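Local coordinates for AztD protein (Citrobacter koseri, PDB 6CMK), which acts as a periplasmic zinc chaperone that binds zinc ions and hands one of them directly to the solute-binding protein AztC of the AztABCD zinc transport system, at residues Ala97-Gly102 with Asp106-Ala111; Leu248-Thr253 with Gly273-Asp278; Gly125-Arg130 with Ile134-Asp139; Phe312-Thr317 with Thr378-Thr383. All coordinates share one frame; numbering follows the deposited sequence. Where two conformers were deposited one is given.

Contact 1: residues Ala97-Gly102 with Asp106-Ala111; sequences AFHDHG and DIDIDA. With ZN (zinc ion), chain I.
Ala-97 to His-99 run antiparallel to Asp-106 to Asp-108, the strand axes approaching to 4.7 Å with their directions 158° apart; two backbone bonds close each of the hydrogen-bonded pairs Ala-97/Asp-108 and His-99/Asp-106, and Phe-98/Ile-107 is the non-hydrogen-bonded pair between them. On the face that carries Phe-98 and Ile-107 the two side chains lie alongside each other and point the same way. Ile-107 sets CG1 anti to its backbone N, which brings that carbon 3.5 Å from Phe-98 CE1, and Ile-107 CD1 touches the same ring carbon at 3.6 Å. Behind them, Ile-107 packs on Ala-35 of strand 32-42. The other face is polar. His-99 NE2 reaches diagonally past its own partner and donates to Asp-108 OD2 at 2.7 Å, on the syn side but tilted out of the carboxylate plane. The bond is bent, 132° at the hydrogen, and ring and carboxylate planes stand 67° apart. Toward the hairpin end, the zinc ion sits in the ring plane of His-101, 2.6 Å from ND1, while Asp-106 OD1 binds it at 2.2 Å; OD1 is the ligand and Asp-106 OD2 lies farther off, 2.8 Å from the metal. His-104, in the turn, and His-405, which also contacts Asp-106 OD1, complete the site. On the second subunit, His-216 stacks on His-101. Asp-108 would probably favour a proton on His-99 NE2. This is high-affinity site 2, whose zinc passes to AztC; the longer ND1 bond may mean a weaker hold by His-101.

Contact 2: residues Leu248-Thr253 with Gly273-Asp278; sequences LPYAKT and GNYGPD. With EDO (1,2-ethanediol), chain K.
Tyr-250 and Tyr-275 form the whole of the close contact, a T-shaped pair in which the edge of Tyr-275 is directed at the face of Tyr-250. The evidence is geometric: the centroids lie 5.6 Å apart, the planes are inclined at 67°, and Tyr-275 CE1 stands over the rim of the Tyr-250 ring, 4.0 Å from CD1 and 4.1 Å from CE1. The side chains run antiparallel past each other from backbones whose CA atoms are 10.4 Å apart, so the rings alone bridge the gap. Tyr-275 holds CG anti to the backbone N (chi1 -158°), which carries its ring toward Tyr-250. Both hydroxyls are anchored outside the pair: Tyr-250 OH bonds to Cys-229 O and Thr-259 N, and Tyr-275 OH to Pro-255 O, which tethers the outer end of each side chain. Ile-281 packs against both rings, and Phe-291 against Tyr-250. The whole contact buries just 87 Å². Beyond the rings it is loose: no other residues of the two segments come within 4.5 Å, and no hydrogen bond crosses. On this solvent side a 1,2-ethanediol molecule, probably from the crystallisation liquor, gives its O1 hydroxyl to Ala-251 O at 2.6 Å and touches Tyr-250 CB with the same oxygen at 3.8 Å. Strand 244-249 is the last of its four-stranded antiparallel sheet and strand 271-274 the second of the next, so the aromatic pair joins consecutive blades of a beta propeller near the loop that links them.

Contact 3: residues Gly125-Arg130 with Ile134-Asp139; sequences GHFVER and IAQWFD
Phe-127 and Gln-136 bring two flat groups together on one face of the hairpin: Gln-136 OE1 lies in plane at the ring edge, 3.3 Å from Phe-127 CD2, with ring and amide planes 36° apart. Ile-134 CG2 comes obliquely to the same ring, 3.5 Å from CE2, and the ring of Phe-80 also meets it. OE1 is buried without a hydrogen-bond partner in the model, whereas the other end of the amide is held twice. Gln-136 NE2 donates to Gly-125 O at 3.1 Å and to Trp-137 O at 3.0 Å, both close to the amide plane, although it stands well above the carbonyl plane of Gly-125. Chi2 of Gln-136, 66°, bends the chain back to reach them. Trp-137 O also accepts from Gly-125 N at 2.8 Å, while Trp-137 N bonds to His-126 O; Gly-125 and His-126 thus face one residue, a beta bulge. His-126 N instead reaches a water at 2.9 Å, which donates to Asp-139 OD1 at 2.8 Å. Further along, Val-128 and Ala-135 exchange two straight backbone bonds, the strands running at 175°. His-126 NE2 binds the site 1 zinc with His-169 and His-216, and Asp-139 OD2 bonds His-169 ND1, a second-shell link. Strand 124-130 is the edge of its four-stranded sheet and strand 133-138 lies between it and strand 143-148; Phe-127, Ile-134 and Gln-136 pack on strand 78-83, Ala-135 and Val-128 on strand 172-174.

Contact 4: residues Phe312-Thr317 with Thr378-Thr383; sequences FAYVFT and TSFKKT
Tyr-314 and Phe-380 meet through aromatic carbon alone. Phe-380 presents its edge, and its CE1 atom does the touching, 3.7 Å from Tyr-314 CE1 and 3.8 Å from Tyr-314 CD1. The planes are inclined at only 28°, but the centroids are 6.0 Å apart, so the rings have slid too far to overlap as an offset stack. The side chains pass in opposite directions and span a CA separation of 10.7 Å. Phe-380 gets there from an unusual backbone, with positive phi, and with a chi1 of -143° that departs from a staggered position. Further side-chain packing closes round the pair: Ile-362 touches both rings, and Leu-322 with Gln-324 lies against Phe-380.

The strand order places the pair in the fold. Strand 312-317 is the second strand of one four-stranded antiparallel sheet, and Phe-380 lies in the loop leading into the fourth strand of the following sheet, so the rings lie between adjacent blades of the beta propeller. The interface is buried yet small, at 65 Å².

Hydrogen bonds act within each side of the contact and none crosses it. Tyr-314 OH bonds to Asp-306 OD2, which holds the hydroxyl end of the ring, and its backbone pairs with Val-304 in the neighbouring strand. On the Phe-380 side, Asp-376 OD2 bonds both Ser-379 N and Thr-378 OG1, pinning the turn before the aromatic residue. Ser-379 OG accepts a weak bond from Lys-381 N at 3.4 Å, reaching across the backbone of Phe-380.

Overall arrangement
The four contacts belong to different parts of one beta propeller and none touches another. Contacts 1 and 3 are hairpins, each joining neighbouring strands of a single sheet through backbone hydrogen bonds, and each supplies zinc ligands: site 2 in contact 1, site 1 in contact 3. Contact 3 lies nearest the middle, about 11 Å from the chain centre, while contact 1 is about 23 Å out, beside the second subunit. Contacts 2 and 4 are instead aromatic pairs between consecutive sheets, with no hydrogen bond across. Contact 4 is buried, whereas contact 2 opens to solvent; their nearest atoms are about 7 Å apart.

Contact 1: residues Ala97-Gly102 with Asp106-Ala111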
# COMPACT_ATOMS: atom_id res chain seq x y z
N ALA B 97 1.66 -8.85 10.29
CA ALA B 97 1.01 -8.79 9.00
C ALA B 97 -0.15 -7.80 9.07
O ALA B 97 -0.68 -7.51 10.15
CB ALA B 97 0.51 -10.17 8.55
N PHE B 98 -0.52 -7.26 7.92
CA PHE B 98 -1.54 -6.23 7.84
C PHE B 98 -2.66 -6.60 6.89
O PHE B 98 -2.52 -7.44 5.99
CB PHE B 98 -0.93 -4.90 7.39
CG PHE B 98 0.08 -4.36 8.35
CD1 PHE B 98 -0.31 -3.66 9.48
CD2 PHE B 98 1.44 -4.57 8.13
CE1 PHE B 98 0.63 -3.15 10.38
CE2 PHE B 98 2.38 -4.07 9.02
CZ PHE B 98 1.98 -3.37 10.14
N HIS B 99 -3.81 -5.96 7.12
CA HIS B 99 -4.94 -5.98 6.21
C HIS B 99 -5.27 -4.55 5.81
O HIS B 99 -5.43 -3.69 6.68
CB HIS B 99 -6.16 -6.64 6.84
CG HIS B 99 -5.92 -8.06 7.27
ND1 HIS B 99 -5.87 -9.10 6.37
CD2 HIS B 99 -5.73 -8.60 8.49
CE1 HIS B 99 -5.65 -10.23 7.03
NE2 HIS B 99 -5.56 -9.95 8.32
N ASP B 100 -5.38 -4.32 4.50
CA ASP B 100 -5.63 -3.00 3.92
C ASP B 100 -7.14 -2.77 3.84
O ASP B 100 -7.80 -3.30 2.95
CB ASP B 100 -4.99 -2.92 2.54
CG ASP B 100 -5.14 -1.56 1.88
OD1 ASP B 100 -5.87 -0.70 2.41
OD2 ASP B 100 -4.52 -1.36 0.81
N HIS B 101 -7.67 -1.96 4.75
CA HIS B 101 -9.11 -1.75 4.84
C HIS B 101 -9.52 -0.33 4.45
O HIS B 101 -10.52 0.21 4.96
CB HIS B 101 -9.59 -2.11 6.25
CG HIS B 101 -9.66 -3.60 6.46
ND1 HIS B 101 -10.03 -4.17 7.65
CD2 HIS B 101 -9.43 -4.62 5.60
CE1 HIS B 101 -10.02 -5.49 7.53
NE2 HIS B 101 -9.66 -5.79 6.30
N GLY B 102 -8.78 0.28 3.53
CA GLY B 102 -9.16 1.55 2.96
C GLY B 102 -8.84 2.72 3.87
O GLY B 102 -7.74 3.27 3.81
N ASP B 106 -5.69 -3.08 9.67
CA ASP B 106 -5.63 -4.00 10.79
C ASP B 106 -4.23 -4.57 10.88
O ASP B 106 -3.58 -4.81 9.86
CB ASP B 106 -6.62 -5.15 10.63
CG ASP B 106 -8.06 -4.70 10.74
OD1 ASP B 106 -8.30 -3.49 10.90
OD2 ASP B 106 -8.95 -5.58 10.67
N ILE B 107 -3.76 -4.81 12.10
CA ILE B 107 -2.45 -5.43 12.32
C ILE B 107 -2.65 -6.75 13.07
O ILE B 107 -3.34 -6.80 14.10
CB ILE B 107 -1.49 -4.49 13.08
CG1 ILE B 107 -0.09 -5.11 13.15
CG2 ILE B 107 -2.01 -4.16 14.48
CD1 ILE B 107 0.97 -4.20 13.79
N ASP B 108 -2.07 -7.82 12.52
CA ASP B 108 -2.08 -9.15 13.11
C ASP B 108 -0.69 -9.44 13.66
O ASP B 108 0.28 -9.45 12.89
CB ASP B 108 -2.45 -10.21 12.08
CG ASP B 108 -3.88 -10.09 11.60
OD1 ASP B 108 -4.71 -9.47 12.29
OD2 ASP B 108 -4.18 -10.65 10.52
N ILE B 109 -0.59 -9.70 14.96
CA ILE B 109 0.69 -9.88 15.64
C ILE B 109 0.73 -11.28 16.23
O ILE B 109 -0.15 -11.67 17.00
CB ILE B 109 0.92 -8.82 16.73
CG1 ILE B 109 1.00 -7.43 16.11
CG2 ILE B 109 2.21 -9.11 17.49
CD1 ILE B 109 0.89 -6.31 17.11
N ASP B 110 1.77 -12.03 15.88
CA ASP B 110 2.04 -13.34 16.47
C ASP B 110 3.52 -13.44 16.76
O ASP B 110 4.31 -12.59 16.32
CB ASP B 110 1.59 -14.47 15.54
CG ASP B 110 0.15 -14.35 15.11
OD1 ASP B 110 -0.73 -14.26 16.00
OD2 ASP B 110 -0.12 -14.33 13.89
N ALA B 111 3.91 -14.48 17.49
CA ALA B 111 5.32 -14.71 17.73
C ALA B 111 6.02 -15.00 16.40
O ALA B 111 5.43 -15.64 15.52
CB ALA B 111 5.54 -15.88 18.68
ZN ZN I . -10.30 -3.19 10.04

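Contact 2: residues Leu248-Thr253 with Gly273-Asp278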
# COMPACT_ATOMS: atom_id res chain seq x y z
N LEU B 248 18.47 2.30 -19.92
CA LEU B 248 18.75 3.69 -19.61
C LEU B 248 20.26 3.85 -19.47
O LEU B 248 20.84 3.43 -18.45
CB LEU B 248 18.04 4.12 -18.33
CG LEU B 248 18.35 5.53 -17.82
CD1 LEU B 248 17.93 6.57 -18.85
CD2 LEU B 248 17.65 5.75 -16.49
N PRO B 249 20.96 4.42 -20.45
CA PRO B 249 22.41 4.56 -20.32
C PRO B 249 22.78 5.60 -19.27
O PRO B 249 22.04 6.55 -19.03
CB PRO B 249 22.87 4.99 -21.71
CG PRO B 249 21.67 5.56 -22.36
CD PRO B 249 20.47 4.92 -21.75
N TYR B 250 23.94 5.39 -18.64
CA TYR B 250 24.45 6.39 -17.71
C TYR B 250 24.53 7.74 -18.42
O TYR B 250 25.01 7.84 -19.55
CB TYR B 250 25.83 6.00 -17.19
CG TYR B 250 25.82 4.72 -16.39
CD1 TYR B 250 25.13 4.64 -15.19
CD2 TYR B 250 26.50 3.60 -16.82
CE1 TYR B 250 25.10 3.48 -14.45
CE2 TYR B 250 26.49 2.43 -16.09
CZ TYR B 250 25.78 2.37 -14.90
OH TYR B 250 25.76 1.20 -14.17
N ALA B 251 24.07 8.78 -17.72
CA ALA B 251 24.14 10.14 -18.24
C ALA B 251 25.56 10.47 -18.67
O ALA B 251 26.54 10.08 -18.03
CB ALA B 251 23.67 11.13 -17.18
N LYS B 252 25.67 11.22 -19.77
CA LYS B 252 26.96 11.63 -20.30
C LYS B 252 27.62 12.68 -19.43
O LYS B 252 28.82 12.93 -19.59
CB LYS B 252 26.77 12.16 -21.73
CG LYS B 252 26.16 11.13 -22.67
CD LYS B 252 27.11 10.00 -22.97
CE LYS B 252 28.12 10.42 -24.00
NZ LYS B 252 29.34 9.57 -23.98
N THR B 253 26.86 13.30 -18.53
CA THR B 253 27.39 14.24 -17.56
C THR B 253 28.07 13.56 -16.38
O THR B 253 28.66 14.25 -15.55
CB THR B 253 26.25 15.12 -17.04
OG1 THR B 253 25.20 14.28 -16.54
CG2 THR B 253 25.71 16.00 -18.15
N GLY B 273 22.59 3.90 -6.72
CA GLY B 273 23.62 2.92 -7.00
C GLY B 273 24.96 3.38 -6.49
O GLY B 273 25.18 4.58 -6.30
N ASN B 274 25.87 2.44 -6.25
CA ASN B 274 27.25 2.85 -6.14
C ASN B 274 27.75 3.29 -7.51
O ASN B 274 27.08 3.12 -8.54
CB ASN B 274 28.10 1.72 -5.53
CG ASN B 274 28.24 0.51 -6.44
OD1 ASN B 274 27.37 0.20 -7.25
ND2 ASN B 274 29.35 -0.20 -6.28
N TYR B 275 28.93 3.91 -7.53
CA TYR B 275 29.47 4.43 -8.77
C TYR B 275 30.96 4.60 -8.57
O TYR B 275 31.50 5.70 -8.66
CB TYR B 275 28.80 5.76 -9.16
CG TYR B 275 28.91 6.07 -10.64
CD1 TYR B 275 28.19 5.34 -11.58
CD2 TYR B 275 29.72 7.10 -11.10
CE1 TYR B 275 28.29 5.61 -12.93
CE2 TYR B 275 29.83 7.38 -12.45
CZ TYR B 275 29.10 6.63 -13.37
OH TYR B 275 29.19 6.90 -14.71
N GLY B 276 31.63 3.48 -8.30
CA GLY B 276 32.94 3.51 -7.73
C GLY B 276 32.82 3.45 -6.22
O GLY B 276 31.73 3.56 -5.65
N PRO B 277 33.95 3.27 -5.54
CA PRO B 277 33.90 2.95 -4.11
C PRO B 277 33.52 4.11 -3.20
O PRO B 277 33.08 3.86 -2.07
CB PRO B 277 35.32 2.44 -3.81
CG PRO B 277 36.17 2.95 -4.93
CD PRO B 277 35.29 3.10 -6.12
N ASP B 278 33.63 5.37 -3.66
CA ASP B 278 33.31 6.52 -2.81
C ASP B 278 32.31 7.46 -3.47
O ASP B 278 32.21 8.63 -3.08
CB ASP B 278 34.58 7.28 -2.41
CG ASP B 278 35.30 7.90 -3.60
OD1 ASP B 278 34.87 7.69 -4.75
OD2 ASP B 278 36.32 8.59 -3.37
C1 EDO K . 29.42 7.96 -19.67
O1 EDO K . 28.35 8.32 -18.79
C2 EDO K . 29.36 6.46 -19.94
O2 EDO K . 30.64 5.87 -19.65

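Contact 3: residues Gly125-Arg130 with Ile134-Asp139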
# COMPACT_ATOMS: atom_id res chain seq x y z
N GLY B 125 22.15 -17.33 -4.04
CA GLY B 125 22.61 -15.97 -4.19
C GLY B 125 21.48 -14.98 -4.09
O GLY B 125 20.80 -14.92 -3.07
N HIS B 126 21.23 -14.23 -5.17
CA HIS B 126 20.31 -13.10 -5.09
C HIS B 126 18.87 -13.54 -4.92
O HIS B 126 18.39 -14.47 -5.56
CB HIS B 126 20.45 -12.22 -6.34
CG HIS B 126 21.66 -11.35 -6.32
ND1 HIS B 126 21.59 -9.98 -6.18
CD2 HIS B 126 22.98 -11.65 -6.38
CE1 HIS B 126 22.81 -9.48 -6.17
NE2 HIS B 126 23.67 -10.47 -6.29
N PHE B 127 18.19 -12.85 -4.02
CA PHE B 127 16.79 -13.06 -3.71
C PHE B 127 16.02 -11.84 -4.17
O PHE B 127 16.44 -10.71 -3.90
CB PHE B 127 16.61 -13.29 -2.20
CG PHE B 127 15.19 -13.28 -1.74
CD1 PHE B 127 14.54 -12.09 -1.45
CD2 PHE B 127 14.51 -14.47 -1.53
CE1 PHE B 127 13.23 -12.09 -1.00
CE2 PHE B 127 13.20 -14.47 -1.08
CZ PHE B 127 12.57 -13.28 -0.81
N VAL B 128 14.92 -12.05 -4.89
CA VAL B 128 14.03 -10.96 -5.29
C VAL B 128 12.60 -11.38 -5.00
O VAL B 128 12.15 -12.44 -5.44
CB VAL B 128 14.17 -10.60 -6.78
CG1 VAL B 128 13.20 -9.47 -7.12
CG2 VAL B 128 15.58 -10.19 -7.13
N GLU B 129 11.88 -10.53 -4.27
CA GLU B 129 10.45 -10.73 -4.05
C GLU B 129 9.71 -9.45 -4.43
O GLU B 129 10.20 -8.34 -4.19
CB GLU B 129 10.17 -11.10 -2.60
CG GLU B 129 8.70 -11.37 -2.28
CD GLU B 129 7.92 -10.11 -1.95
OE1 GLU B 129 8.55 -9.10 -1.56
OE2 GLU B 129 6.68 -10.15 -2.03
N ARG B 130 8.55 -9.62 -5.06
CA ARG B 130 7.69 -8.47 -5.32
C ARG B 130 6.26 -8.96 -5.46
O ARG B 130 6.00 -9.96 -6.14
CB ARG B 130 8.13 -7.70 -6.58
CG ARG B 130 8.43 -8.56 -7.80
CD ARG B 130 8.98 -7.71 -8.96
NE ARG B 130 8.04 -6.66 -9.35
CZ ARG B 130 6.95 -6.85 -10.10
NH1 ARG B 130 6.67 -8.05 -10.55
NH2 ARG B 130 6.15 -5.84 -10.38
N ILE B 134 8.23 -14.67 -5.60
CA ILE B 134 9.58 -14.84 -5.07
C ILE B 134 10.44 -15.51 -6.14
O ILE B 134 10.01 -16.50 -6.74
CB ILE B 134 9.60 -15.70 -3.79
CG1 ILE B 134 8.86 -15.01 -2.64
CG2 ILE B 134 11.03 -16.07 -3.37
CD1 ILE B 134 8.32 -16.00 -1.62
N ALA B 135 11.65 -15.00 -6.35
CA ALA B 135 12.63 -15.67 -7.19
C ALA B 135 13.92 -15.78 -6.41
O ALA B 135 14.50 -14.76 -6.03
CB ALA B 135 12.87 -14.92 -8.50
N GLN B 136 14.38 -17.01 -6.17
CA GLN B 136 15.64 -17.27 -5.49
C GLN B 136 16.64 -17.80 -6.51
O GLN B 136 16.39 -18.82 -7.16
CB GLN B 136 15.45 -18.26 -4.33
CG GLN B 136 16.74 -18.67 -3.63
CD GLN B 136 17.37 -17.49 -2.92
OE1 GLN B 136 16.74 -16.87 -2.06
NE2 GLN B 136 18.60 -17.16 -3.27
N TRP B 137 17.77 -17.11 -6.64
CA TRP B 137 18.86 -17.54 -7.51
C TRP B 137 19.80 -18.49 -6.78
O TRP B 137 20.03 -18.37 -5.57
CB TRP B 137 19.65 -16.33 -8.00
CG TRP B 137 20.56 -16.63 -9.14
CD1 TRP B 137 21.86 -17.05 -9.09
CD2 TRP B 137 20.22 -16.53 -10.53
NE1 TRP B 137 22.35 -17.23 -10.37
CE2 TRP B 137 21.36 -16.91 -11.26
CE3 TRP B 137 19.06 -16.16 -11.22
CZ2 TRP B 137 21.38 -16.92 -12.65
CZ3 TRP B 137 19.08 -16.18 -12.60
CH2 TRP B 137 20.23 -16.55 -13.30
N PHE B 138 20.34 -19.45 -7.53
CA PHE B 138 21.36 -20.36 -7.02
C PHE B 138 22.55 -20.31 -7.97
O PHE B 138 22.44 -20.75 -9.12
CB PHE B 138 20.83 -21.79 -6.88
CG PHE B 138 19.84 -21.96 -5.76
CD1 PHE B 138 18.51 -21.68 -5.97
CD2 PHE B 138 20.25 -22.38 -4.50
CE1 PHE B 138 17.59 -21.82 -4.95
CE2 PHE B 138 19.34 -22.52 -3.48
CZ PHE B 138 18.00 -22.24 -3.70
N ASP B 139 23.68 -19.78 -7.48
CA ASP B 139 24.86 -19.59 -8.31
C ASP B 139 25.43 -20.89 -8.86
O ASP B 139 26.12 -20.87 -9.88
CB ASP B 139 25.94 -18.87 -7.52
CG ASP B 139 25.61 -17.41 -7.24
OD1 ASP B 139 24.60 -16.89 -7.76
OD2 ASP B 139 26.38 -16.78 -6.49
O HOH W 1 23.20 -14.54 -7.34

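Contact 4: residues Phe312-Thr317 with Thr378-Thr383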
# COMPACT_ATOMS: atom_id res chain seq x y z
N PHE B 312 14.32 10.68 1.98
CA PHE B 312 15.64 10.43 2.55
C PHE B 312 16.12 9.01 2.28
O PHE B 312 15.32 8.07 2.19
CB PHE B 312 15.64 10.68 4.06
CG PHE B 312 15.50 12.14 4.42
CD1 PHE B 312 16.47 13.04 4.03
CD2 PHE B 312 14.41 12.60 5.13
CE1 PHE B 312 16.36 14.38 4.34
CE2 PHE B 312 14.29 13.94 5.44
CZ PHE B 312 15.27 14.83 5.05
N ALA B 313 17.44 8.87 2.18
CA ALA B 313 18.13 7.59 2.24
C ALA B 313 19.35 7.77 3.12
O ALA B 313 19.69 8.89 3.51
CB ALA B 313 18.54 7.08 0.85
N TYR B 314 20.01 6.67 3.47
CA TYR B 314 21.17 6.73 4.34
C TYR B 314 22.33 5.94 3.76
O TYR B 314 22.14 4.86 3.22
CB TYR B 314 20.84 6.20 5.75
CG TYR B 314 19.62 6.86 6.28
CD1 TYR B 314 19.64 8.21 6.62
CD2 TYR B 314 18.42 6.18 6.38
CE1 TYR B 314 18.50 8.83 7.06
CE2 TYR B 314 17.28 6.79 6.82
CZ TYR B 314 17.33 8.12 7.16
OH TYR B 314 16.18 8.73 7.60
N VAL B 315 23.53 6.50 3.88
CA VAL B 315 24.76 5.81 3.49
C VAL B 315 25.68 5.78 4.70
O VAL B 315 25.86 6.79 5.38
CB VAL B 315 25.47 6.51 2.32
CG1 VAL B 315 26.57 5.60 1.76
CG2 VAL B 315 24.50 6.91 1.24
N PHE B 316 26.25 4.61 4.97
CA PHE B 316 27.27 4.48 6.00
C PHE B 316 28.63 4.39 5.32
O PHE B 316 28.79 3.67 4.33
CB PHE B 316 27.04 3.23 6.86
CG PHE B 316 27.83 3.23 8.14
CD1 PHE B 316 29.08 2.66 8.19
CD2 PHE B 316 27.31 3.80 9.28
CE1 PHE B 316 29.81 2.67 9.36
CE2 PHE B 316 28.03 3.81 10.46
CZ PHE B 316 29.29 3.24 10.50
N THR B 317 29.60 5.14 5.84
CA THR B 317 30.92 5.22 5.23
C THR B 317 31.97 4.66 6.18
O THR B 317 31.74 4.52 7.38
CB THR B 317 31.26 6.67 4.82
OG1 THR B 317 30.88 7.58 5.86
CG2 THR B 317 30.53 7.06 3.53
N THR B 378 14.75 11.84 12.67
CA THR B 378 14.62 13.24 12.28
C THR B 378 15.69 14.11 12.91
O THR B 378 16.25 14.98 12.23
CB THR B 378 13.22 13.75 12.64
OG1 THR B 378 12.98 13.58 14.05
CG2 THR B 378 12.16 12.98 11.85
N SER B 379 16.03 13.88 14.18
CA SER B 379 17.12 14.60 14.82
C SER B 379 18.48 14.05 14.40
O SER B 379 19.49 14.75 14.49
CB SER B 379 16.99 14.54 16.34
OG SER B 379 17.43 13.30 16.85
N PHE B 380 18.52 12.79 13.97
CA PHE B 380 19.76 12.19 13.49
C PHE B 380 20.80 12.12 14.60
O PHE B 380 21.99 12.36 14.37
CB PHE B 380 20.29 12.94 12.27
CG PHE B 380 20.92 12.04 11.24
CD1 PHE B 380 20.16 11.09 10.58
CD2 PHE B 380 22.26 12.17 10.90
CE1 PHE B 380 20.73 10.27 9.62
CE2 PHE B 380 22.83 11.36 9.94
CZ PHE B 380 22.06 10.41 9.30
N LYS B 381 20.34 11.80 15.81
CA LYS B 381 21.20 11.64 16.97
C LYS B 381 20.90 10.32 17.67
O LYS B 381 19.76 9.85 17.68
CB LYS B 381 21.01 12.80 17.94
CG LYS B 381 21.10 14.15 17.26
CD LYS B 381 21.19 15.29 18.25
CE LYS B 381 21.22 16.63 17.52
NZ LYS B 381 22.01 16.57 16.25
N LYS B 382 21.94 9.74 18.25
CA LYS B 382 21.78 8.49 18.99
C LYS B 382 20.81 8.68 20.15
O LYS B 382 20.90 9.65 20.90
CB LYS B 382 23.13 8.02 19.51
CG LYS B 382 23.04 6.84 20.46
CD LYS B 382 24.41 6.42 20.97
CE LYS B 382 24.31 5.19 21.85
NZ LYS B 382 25.63 4.88 22.47
N THR B 383 19.88 7.72 20.30
CA THR B 383 18.97 7.72 21.43
C THR B 383 19.09 6.49 22.32
O THR B 383 18.68 6.56 23.49
CB THR B 383 17.52 7.86 20.96
OG1 THR B 383 17.25 6.93 19.91
CG2 THR B 383 17.27 9.27 20.45